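Local coordinates for mandelate racemase/muconate lactonizing enzyme family protein (Roseovarius sp. TM1035, PDB 3T9P) that is a putative enzyme of the mandelate racemase/muconate lactonizing enzyme family, probably acting as an isomerase on a substrate that is not established, at residues K202-A215 and I227-Q241. Numbering follows the deposited sequence.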
loop_
_atom_site.group_PDB
_atom_site.type_symbol
_atom_site.label_atom_id
_atom_site.label_comp_id
_atom_site.label_asym_id
_atom_site.label_seq_id
_atom_site.Cartn_x
_atom_site.Cartn_y
_atom_site.Cartn_z
ATOM N N LYS A 202 -25.486 15.170 13.679
ATOM C CA LYS A 202 -25.669 14.494 12.374
ATOM C C LYS A 202 -24.387 14.507 11.598
ATOM O O LYS A 202 -23.680 15.508 11.583
ATOM C CB LYS A 202 -26.803 15.222 11.634
ATOM C CG LYS A 202 -28.163 14.995 12.472
ATOM C CD LYS A 202 -29.181 15.975 11.856
ATOM C CE LYS A 202 -30.088 16.626 12.849
ATOM N NZ LYS A 202 -29.688 18.099 12.735
ATOM N N LEU A 203 -24.115 13.383 10.923
ATOM C CA LEU A 203 -22.867 13.220 10.221
ATOM C C LEU A 203 -23.291 12.618 8.893
ATOM O O LEU A 203 -24.268 11.849 8.811
ATOM C CB LEU A 203 -21.990 12.165 10.946
ATOM C CG LEU A 203 -21.488 12.449 12.356
ATOM C CD1 LEU A 203 -22.550 12.178 13.445
ATOM C CD2 LEU A 203 -20.224 11.618 12.707
ATOM N N VAL A 204 -22.575 12.913 7.843
ATOM C CA VAL A 204 -22.691 12.161 6.581
ATOM C C VAL A 204 -21.330 11.849 5.959
ATOM O O VAL A 204 -20.384 12.485 6.296
ATOM C CB VAL A 204 -23.632 12.754 5.543
ATOM C CG1 VAL A 204 -24.993 12.980 6.091
ATOM C CG2 VAL A 204 -23.045 13.915 4.948
ATOM N N ASP A 205 -21.287 10.822 5.110
ATOM C CA ASP A 205 -20.090 10.428 4.438
ATOM C C ASP A 205 -20.356 10.378 2.957
ATOM O O ASP A 205 -21.304 9.778 2.505
ATOM C CB ASP A 205 -19.589 9.085 5.009
ATOM C CG ASP A 205 -18.206 8.689 4.563
ATOM O OD1 ASP A 205 -17.635 9.193 3.615
ATOM O OD2 ASP A 205 -17.711 7.817 5.230
ATOM N N GLY A 206 -19.494 11.039 2.237
ATOM C CA GLY A 206 -19.542 11.044 0.814
ATOM C C GLY A 206 -18.692 9.963 0.157
ATOM O O GLY A 206 -18.684 9.851 -1.004
ATOM N N ASN A 207 -17.953 9.213 0.939
ATOM C CA ASN A 207 -17.028 8.185 0.384
ATOM C C ASN A 207 -16.425 8.490 -0.993
ATOM O O ASN A 207 -16.561 7.673 -1.913
ATOM C CB ASN A 207 -17.720 6.789 0.397
ATOM C CG ASN A 207 -18.032 6.359 1.800
ATOM O OD1 ASN A 207 -19.154 6.543 2.279
ATOM N ND2 ASN A 207 -17.042 5.808 2.491
ATOM N N SER A 208 -15.748 9.640 -1.097
ATOM C CA SER A 208 -14.909 9.977 -2.238
ATOM C C SER A 208 -15.692 10.370 -3.484
ATOM O O SER A 208 -15.157 10.315 -4.604
ATOM C CB SER A 208 -13.848 8.871 -2.585
ATOM O OG SER A 208 -12.791 8.754 -1.625
ATOM N N CYS A 209 -16.982 10.618 -3.343
ATOM C CA CYS A 209 -17.809 10.858 -4.518
ATOM C C CYS A 209 -17.457 12.140 -5.319
ATOM O O CYS A 209 -17.449 12.121 -6.576
ATOM C CB CYS A 209 -19.286 10.976 -4.100
ATOM S SG CYS A 209 -20.488 11.076 -5.548
ATOM N N TYR A 210 -17.280 13.273 -4.632
ATOM C CA TYR A 210 -17.486 14.561 -5.311
ATOM C C TYR A 210 -16.256 15.293 -5.757
ATOM O O TYR A 210 -15.217 15.242 -5.104
ATOM C CB TYR A 210 -18.241 15.530 -4.374
ATOM C CG TYR A 210 -19.551 15.048 -3.972
ATOM C CD1 TYR A 210 -20.584 14.964 -4.930
ATOM C CD2 TYR A 210 -19.810 14.676 -2.685
ATOM C CE1 TYR A 210 -21.821 14.521 -4.558
ATOM C CE2 TYR A 210 -21.074 14.209 -2.302
ATOM C CZ TYR A 210 -22.077 14.159 -3.239
ATOM O OH TYR A 210 -23.373 13.742 -2.909
ATOM N N SER A 211 -16.395 16.133 -6.791
ATOM C CA SER A 211 -15.368 17.131 -7.087
ATOM C C SER A 211 -15.555 18.283 -6.050
ATOM O O SER A 211 -16.605 18.380 -5.452
ATOM C CB SER A 211 -15.549 17.719 -8.524
ATOM O OG SER A 211 -16.848 18.308 -8.563
ATOM N N PRO A 212 -14.544 19.148 -5.845
ATOM C CA PRO A 212 -14.740 20.139 -4.766
ATOM C C PRO A 212 -15.970 21.072 -4.942
ATOM O O PRO A 212 -16.669 21.337 -3.961
ATOM C CB PRO A 212 -13.459 20.932 -4.763
ATOM C CG PRO A 212 -12.487 20.149 -5.542
ATOM C CD PRO A 212 -13.231 19.283 -6.474
ATOM N N ALA A 213 -16.205 21.571 -6.162
ATOM C CA ALA A 213 -17.397 22.415 -6.469
ATOM C C ALA A 213 -18.703 21.769 -6.092
ATOM O O ALA A 213 -19.551 22.377 -5.396
ATOM C CB ALA A 213 -17.405 22.826 -8.043
ATOM N N ARG A 214 -18.914 20.517 -6.505
ATOM C CA ARG A 214 -20.122 19.825 -6.087
ATOM C C ARG A 214 -20.196 19.518 -4.542
ATOM O O ARG A 214 -21.305 19.525 -3.934
ATOM C CB ARG A 214 -20.256 18.556 -6.925
ATOM C CG ARG A 214 -21.514 17.792 -6.779
ATOM C CD ARG A 214 -22.799 18.342 -7.589
ATOM N NE ARG A 214 -23.897 17.503 -7.073
ATOM C CZ ARG A 214 -24.891 17.961 -6.350
ATOM N NH1 ARG A 214 -24.950 19.281 -6.120
ATOM N NH2 ARG A 214 -25.821 17.110 -5.900
ATOM N N ALA A 215 -19.036 19.173 -3.956
ATOM C CA ALA A 215 -19.019 18.801 -2.497
ATOM C C ALA A 215 -19.402 20.084 -1.682
ATOM O O ALA A 215 -20.076 20.004 -0.623
ATOM C CB ALA A 215 -17.608 18.334 -2.085
ATOM N N ILE A 227 -26.080 19.538 9.769
ATOM C CA ILE A 227 -25.147 18.381 9.720
ATOM C C ILE A 227 -23.802 18.994 9.920
ATOM O O ILE A 227 -23.361 19.851 9.126
ATOM C CB ILE A 227 -25.150 17.618 8.337
ATOM C CG1 ILE A 227 -26.512 17.075 7.863
ATOM C CG2 ILE A 227 -24.036 16.605 8.254
ATOM C CD1 ILE A 227 -27.381 16.563 8.817
ATOM N N GLY A 228 -23.123 18.562 10.968
ATOM C CA GLY A 228 -21.879 19.208 11.421
ATOM C C GLY A 228 -20.590 18.499 11.048
ATOM O O GLY A 228 -19.526 18.988 11.379
ATOM N N HIS A 229 -20.724 17.346 10.321
ATOM C CA HIS A 229 -19.585 16.454 9.969
ATOM C C HIS A 229 -19.773 15.944 8.525
ATOM O O HIS A 229 -20.787 15.323 8.219
ATOM C CB HIS A 229 -19.579 15.284 11.028
ATOM C CG HIS A 229 -18.518 14.276 10.894
ATOM N ND1 HIS A 229 -18.474 13.363 9.841
ATOM C CD2 HIS A 229 -17.530 13.905 11.757
ATOM C CE1 HIS A 229 -17.484 12.502 10.055
ATOM N NE2 HIS A 229 -16.900 12.811 11.206
ATOM N N PHE A 230 -18.833 16.280 7.639
ATOM C CA PHE A 230 -18.938 15.847 6.238
ATOM C C PHE A 230 -17.672 15.018 5.967
ATOM O O PHE A 230 -16.595 15.518 5.844
ATOM C CB PHE A 230 -19.016 17.054 5.294
ATOM C CG PHE A 230 -19.322 16.730 3.861
ATOM C CD1 PHE A 230 -19.603 15.420 3.438
ATOM C CD2 PHE A 230 -19.312 17.798 2.904
ATOM C CE1 PHE A 230 -19.923 15.163 2.045
ATOM C CE2 PHE A 230 -19.639 17.593 1.568
ATOM C CZ PHE A 230 -19.980 16.280 1.074
ATOM N N GLU A 231 -17.823 13.724 5.995
ATOM C CA GLU A 231 -16.674 12.807 5.791
ATOM C C GLU A 231 -16.384 12.483 4.325
ATOM O O GLU A 231 -17.296 12.355 3.510
ATOM C CB GLU A 231 -16.995 11.568 6.564
ATOM C CG GLU A 231 -15.913 10.477 6.531
ATOM C CD GLU A 231 -16.173 9.480 7.707
ATOM O OE1 GLU A 231 -16.900 9.862 8.725
ATOM O OE2 GLU A 231 -15.553 8.383 7.670
ATOM N N GLU A 232 -15.090 12.428 4.019
ATOM C CA GLU A 232 -14.470 12.097 2.743
ATOM C C GLU A 232 -15.334 12.599 1.585
ATOM O O GLU A 232 -15.833 11.825 0.730
ATOM C CB GLU A 232 -14.167 10.588 2.649
ATOM C CG GLU A 232 -13.410 10.101 1.470
ATOM C CD GLU A 232 -13.249 8.616 1.629
ATOM O OE1 GLU A 232 -12.903 8.219 2.795
ATOM O OE2 GLU A 232 -13.521 7.894 0.631
ATOM N N PRO A 233 -15.482 13.934 1.515
ATOM C CA PRO A 233 -16.335 14.505 0.458
ATOM C C PRO A 233 -15.725 14.334 -0.990
ATOM O O PRO A 233 -16.506 14.157 -1.907
ATOM C CB PRO A 233 -16.402 16.023 0.835
ATOM C CG PRO A 233 -15.047 16.285 1.524
ATOM C CD PRO A 233 -14.932 14.968 2.422
ATOM N N CYS A 234 -14.387 14.347 -1.135
ATOM C CA CYS A 234 -13.678 14.210 -2.372
ATOM C C CYS A 234 -12.875 12.880 -2.369
ATOM O O CYS A 234 -12.622 12.323 -1.274
ATOM C CB CYS A 234 -12.664 15.356 -2.494
ATOM S SG CYS A 234 -13.659 16.988 -2.545
ATOM N N PRO A 235 -12.463 12.412 -3.590
ATOM C CA PRO A 235 -11.510 11.244 -3.583
ATOM C C PRO A 235 -10.448 11.482 -2.494
ATOM O O PRO A 235 -9.781 12.567 -2.431
ATOM C CB PRO A 235 -10.918 11.259 -5.000
ATOM C CG PRO A 235 -12.094 11.780 -5.876
ATOM C CD PRO A 235 -12.569 12.981 -4.959
ATOM N N TYR A 236 -10.288 10.484 -1.610
ATOM C CA TYR A 236 -9.438 10.666 -0.455
ATOM C C TYR A 236 -7.987 10.905 -0.801
ATOM O O TYR A 236 -7.249 11.523 0.024
ATOM C CB TYR A 236 -9.581 9.493 0.555
ATOM C CG TYR A 236 -9.016 8.178 0.087
ATOM C CD1 TYR A 236 -7.636 7.954 0.128
ATOM C CD2 TYR A 236 -9.866 7.162 -0.435
ATOM C CE1 TYR A 236 -7.074 6.748 -0.251
ATOM C CE2 TYR A 236 -9.329 5.921 -0.824
ATOM C CZ TYR A 236 -7.927 5.717 -0.712
ATOM O OH TYR A 236 -7.334 4.549 -1.121
ATOM N N TRP A 237 -7.570 10.488 -1.988
ATOM C CA TRP A 237 -6.134 10.647 -2.416
ATOM C C TRP A 237 -5.948 12.003 -3.105
ATOM O O TRP A 237 -4.836 12.333 -3.448
ATOM C CB TRP A 237 -5.715 9.540 -3.406
ATOM C CG TRP A 237 -6.650 9.393 -4.586
ATOM C CD1 TRP A 237 -6.457 9.927 -5.821
ATOM C CD2 TRP A 237 -7.852 8.639 -4.664
ATOM N NE1 TRP A 237 -7.489 9.561 -6.646
ATOM C CE2 TRP A 237 -8.364 8.796 -5.956
ATOM C CE3 TRP A 237 -8.599 7.875 -3.722
ATOM C CZ2 TRP A 237 -9.575 8.222 -6.375
ATOM C CZ3 TRP A 237 -9.802 7.324 -4.105
ATOM C CH2 TRP A 237 -10.269 7.473 -5.456
ATOM N N GLU A 238 -6.994 12.829 -3.257
ATOM C CA GLU A 238 -6.831 14.243 -3.742
ATOM C C GLU A 238 -6.906 15.217 -2.607
ATOM O O GLU A 238 -7.942 15.843 -2.374
ATOM C CB GLU A 238 -7.927 14.584 -4.750
ATOM C CG GLU A 238 -7.947 13.663 -5.941
ATOM C CD GLU A 238 -6.797 13.985 -6.905
ATOM O OE1 GLU A 238 -6.051 14.969 -6.675
ATOM O OE2 GLU A 238 -6.645 13.242 -7.887
ATOM N N TYR A 239 -5.797 15.371 -1.919
ATOM C CA TYR A 239 -5.756 16.104 -0.703
ATOM C C TYR A 239 -6.137 17.599 -0.918
ATOM O O TYR A 239 -6.775 18.210 -0.079
ATOM C CB TYR A 239 -4.341 15.932 -0.126
ATOM C CG TYR A 239 -4.127 14.492 0.307
ATOM C CD1 TYR A 239 -4.628 14.041 1.543
ATOM C CD2 TYR A 239 -3.492 13.550 -0.528
ATOM C CE1 TYR A 239 -4.425 12.674 1.951
ATOM C CE2 TYR A 239 -3.352 12.187 -0.133
ATOM C CZ TYR A 239 -3.814 11.805 1.111
ATOM O OH TYR A 239 -3.700 10.505 1.484
ATOM N N ASP A 240 -5.715 18.173 -2.035
ATOM C CA ASP A 240 -6.000 19.610 -2.308
ATOM C C ASP A 240 -7.476 19.820 -2.587
ATOM O O ASP A 240 -8.001 20.885 -2.287
ATOM C CB ASP A 240 -5.210 20.115 -3.512
ATOM C CG ASP A 240 -3.759 20.361 -3.190
ATOM O OD1 ASP A 240 -3.404 20.424 -2.009
ATOM O OD2 ASP A 240 -2.928 20.454 -4.104
ATOM N N GLN A 241 -8.154 18.844 -3.153
ATOM C CA GLN A 241 -9.579 18.943 -3.331
ATOM C C GLN A 241 -10.315 18.977 -1.979
ATOM O O GLN A 241 -11.157 19.800 -1.741
ATOM C CB GLN A 241 -10.090 17.776 -4.178
ATOM C CG GLN A 241 -9.662 17.802 -5.620
ATOM C CD GLN A 241 -10.221 16.662 -6.462
ATOM O OE1 GLN A 241 -11.192 16.082 -6.133
ATOM N NE2 GLN A 241 -9.591 16.378 -7.550
HETATM O O HOH W 1 -24.946 17.868 13.665
HETATM O O HOH W 2 -15.001 7.643 4.594
HETATM O O HOH W 3 -14.420 5.547 1.422
#
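Strands 202-205 and 229-231, neighbours in an enolase-type barrel joined by helix 212-224 in a beta-alpha-beta crossover, pair in parallel with V204 set between H229 and E231, and the backbone pairing runs on into the loops, where S208 adds side-chain bonds. V204 bonds through both N and O to the residues flanking F230: its N donates to H229 O, and V204 O receives E231 N at 2.9 Å, nearly straight at 173°. G206 N to E231 O extends the pattern into the loops, where S208 N reaches E232 O and Y210 N reaches P233 O.

On the face carrying L203, H229, D205 and E231, methyl CD2 of L203 sits squarely over the imidazole of H229, 3.6 Å from the ring centroid, a CH-pi contact. Next come two carboxylates, their planes 30° apart, with D205 OD2 3.3 Å from E231 OE2. R169 forms a salt bridge with D205 and K167 with E231. In the enolase superfamily, acidic groups at these strand ends commonly bind the catalytic magnesium, and D205, E231 and E232 are consistent with such a site. Water 2 lies within hydrogen-bonding distance (2.8 Å) of both D205 OD2 and E232 OE1. D205 OD1 instead accepts N207 N from above the carboxylate plane, closing an Asx turn.

Beyond the strands, S208 OG, turned anti to its own carbonyl carbon (chi1 -70°), is placed to serve two partners. S208 OG donates to E232 OE2 over a short 2.5 Å, on the anti side but tilted out of the carboxylate plane, and accepts Y236 N, while L93 of the second subunit packs nearby.

The opposite sheet face turns toward the crossover helix. There F230 CD1 lies 4.0 Å from V204 CG2, A215 O approaches the F230 ring edge in plane at CE2, 3.3 Å away, and Y210 CD2 meets F230 CZ at 4.1 Å, the two side chains crossing at about a right angle.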